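Local coordinates for protein putative oxidoreductase (Staphylococcus aureus subsp. aureus, PDB 3IV4) that is a putative oxidoreductase with a thioredoxin fold, probably a monothiol bacilliredoxin of the BrxC type acting in thiol redox chemistry, at residues 76-81 with 91-96. Sequence-based numbering, arbitrary orientation.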
loop_
_atom_site.group_PDB
_atom_site.type_symbol
_atom_site.label_atom_id
_atom_site.label_comp_id
_atom_site.label_asym_id
_atom_site.label_seq_id
_atom_site.Cartn_x
_atom_site.Cartn_y
_atom_site.Cartn_z
ATOM N N THR A 76 -10.987 -4.075 5.902
ATOM C CA THR A 76 -10.052 -4.135 7.028
ATOM C C THR A 76 -10.670 -3.599 8.307
ATOM O O THR A 76 -10.097 -3.745 9.397
ATOM C CB THR A 76 -8.803 -3.256 6.696
ATOM O OG1 THR A 76 -9.223 -1.892 6.495
ATOM C CG2 THR A 76 -8.080 -3.767 5.436
ATOM N N ASN A 77 -11.850 -2.990 8.193
ATOM C CA ASN A 77 -12.419 -2.202 9.284
ATOM C C ASN A 77 -11.500 -1.135 9.882
ATOM O O ASN A 77 -11.593 -0.796 11.064
ATOM C CB ASN A 77 -13.017 -3.089 10.377
ATOM C CG ASN A 77 -14.129 -2.384 11.112
ATOM O OD1 ASN A 77 -14.786 -1.488 10.556
ATOM N ND2 ASN A 77 -14.336 -2.751 12.365
ATOM N N VAL A 78 -10.628 -0.589 9.031
ATOM C CA VAL A 78 -9.745 0.493 9.410
ATOM C C VAL A 78 -10.207 1.762 8.696
ATOM O O VAL A 78 -10.260 1.803 7.468
ATOM C CB VAL A 78 -8.274 0.166 9.060
ATOM C CG1 VAL A 78 -7.378 1.351 9.370
ATOM C CG2 VAL A 78 -7.804 -1.067 9.852
ATOM N N LYS A 79 -10.562 2.794 9.456
ATOM C CA LYS A 79 -11.084 4.002 8.825
ATOM C C LYS A 79 -10.029 4.651 7.939
ATOM O O LYS A 79 -8.822 4.590 8.202
ATOM C CB LYS A 79 -11.660 4.989 9.842
ATOM C CG LYS A 79 -12.951 4.499 10.529
ATOM C CD LYS A 79 -14.189 4.528 9.635
ATOM C CE LYS A 79 -15.308 3.690 10.234
ATOM N NZ LYS A 79 -14.960 2.226 10.162
ATOM N N HIS A 80 -10.521 5.229 6.860
ATOM C CA HIS A 80 -9.664 5.763 5.833
ATOM C C HIS A 80 -8.686 6.839 6.322
ATOM O O HIS A 80 -9.073 7.763 7.038
ATOM C CB HIS A 80 -10.515 6.340 4.711
ATOM C CG HIS A 80 -9.707 7.084 3.707
ATOM N ND1 HIS A 80 -8.935 6.433 2.773
ATOM C CD2 HIS A 80 -9.482 8.408 3.533
ATOM C CE1 HIS A 80 -8.298 7.325 2.036
ATOM N NE2 HIS A 80 -8.607 8.530 2.480
ATOM N N GLU A 81 -7.421 6.720 5.915
ATOM C CA GLU A 81 -6.437 7.802 6.040
ATOM C C GLU A 81 -5.669 7.820 4.743
ATOM O O GLU A 81 -5.680 6.843 3.989
ATOM C CB GLU A 81 -5.428 7.563 7.171
ATOM C CG GLU A 81 -6.031 7.344 8.547
ATOM C CD GLU A 81 -6.489 8.618 9.226
ATOM O OE1 GLU A 81 -6.258 9.738 8.707
ATOM O OE2 GLU A 81 -7.086 8.480 10.312
ATOM N N GLY A 91 -4.351 -13.000 2.096
ATOM C CA GLY A 91 -5.602 -12.291 1.943
ATOM C C GLY A 91 -6.135 -11.581 3.167
ATOM O O GLY A 91 -7.178 -10.931 3.089
ATOM N N GLU A 92 -5.463 -11.749 4.302
ATOM C CA GLU A 92 -5.958 -11.219 5.563
ATOM C C GLU A 92 -5.041 -10.128 6.048
ATOM O O GLU A 92 -3.822 -10.267 6.024
ATOM C CB GLU A 92 -6.044 -12.316 6.626
ATOM C CG GLU A 92 -6.445 -11.798 7.991
ATOM C CD GLU A 92 -6.867 -12.903 8.953
ATOM O OE1 GLU A 92 -7.389 -13.945 8.487
ATOM O OE2 GLU A 92 -6.699 -12.717 10.180
HETATM N N MSE A 93 -5.620 -9.031 6.503
HETATM C CA MSE A 93 -4.762 -7.996 6.996
HETATM C C MSE A 93 -4.042 -8.412 8.259
HETATM O O MSE A 93 -4.574 -9.099 9.136
HETATM C CB MSE A 93 -5.504 -6.719 7.272
HETATM C CG MSE A 93 -4.485 -5.762 7.711
HETATM SE SE MSE A 93 -4.969 -4.425 8.886
HETATM C CE MSE A 93 -6.627 -5.017 9.734
ATOM N N VAL A 94 -2.811 -7.966 8.373
ATOM C CA VAL A 94 -2.067 -8.250 9.603
ATOM C C VAL A 94 -1.374 -7.019 10.187
ATOM O O VAL A 94 -0.831 -7.087 11.293
ATOM C CB VAL A 94 -1.034 -9.388 9.429
ATOM C CG1 VAL A 94 -1.703 -10.705 8.982
ATOM C CG2 VAL A 94 0.012 -9.001 8.470
ATOM N N TRP A 95 -1.384 -5.905 9.444
ATOM C CA TRP A 95 -0.690 -4.680 9.866
ATOM C C TRP A 95 -1.201 -3.513 9.045
ATOM O O TRP A 95 -1.531 -3.665 7.857
ATOM C CB TRP A 95 0.821 -4.855 9.628
ATOM C CG TRP A 95 1.750 -3.652 9.766
ATOM C CD1 TRP A 95 2.541 -3.327 10.848
ATOM C CD2 TRP A 95 2.072 -2.690 8.742
ATOM N NE1 TRP A 95 3.315 -2.225 10.555
ATOM C CE2 TRP A 95 3.056 -1.828 9.267
ATOM C CE3 TRP A 95 1.631 -2.492 7.417
ATOM C CZ2 TRP A 95 3.575 -0.764 8.543
ATOM C CZ3 TRP A 95 2.159 -1.449 6.694
ATOM C CH2 TRP A 95 3.127 -0.597 7.257
ATOM N N ASN A 96 -1.257 -2.344 9.673
ATOM C CA ASN A 96 -1.426 -1.101 8.924
ATOM C C ASN A 96 -0.713 0.040 9.660
ATOM O O ASN A 96 -0.508 -0.031 10.881
ATOM C CB ASN A 96 -2.910 -0.778 8.729
ATOM C CG ASN A 96 -3.595 -0.351 10.010
ATOM O OD1 ASN A 96 -3.531 0.808 10.394
ATOM N ND2 ASN A 96 -4.266 -1.290 10.673
#
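V78 sets its two methyl groups over one face of the N96 side-chain amide, and that meeting forms one half of the small contact between 76-81 and 91-96; the end of M93 against T76 and V78 forms the other. From CB, which points to the edge strand, the side chain of V78 forks. Its CG1 branch, anti to the backbone N (chi1 176°), lies 4.0 Å from OD1 of N96. The other branch, CG2, comes closer, 3.6 Å from ND2 of N96, and thus the methyls divide the amide between its oxygen and nitrogen ends. CG2 also faces a second partner: in the conformer described, the terminal CE of selenomethionine M93 lies 4.1 Å away, its side chain crossing that of V78 at about a right angle. The same CE sits 3.7 Å from the carbonyl O of T76, although M93 has two conformers and this part of the contact is less certain.

The valine is placed by an ST turn at the end of helix 66-76. T76 OG1 accepts from the backbone N of V78 at 3.2 Å, with an N-H...O angle of 145°, while the same hydroxyl hydrogen-bonds back to I72 O. F86 of the neighbouring strand 84-89 touches both T76 and N96.

As a worked example of tertiary packing in a thioredoxin fold, the contact joins the helix-to-strand connection to an edge strand of the sheet, 92-98. No hydrogen bond spans the two segments: methyl-to-amide and methyl-to-methyl van der Waals contacts hold this surface junction, whereas directional bonding is spent on shaping the turn.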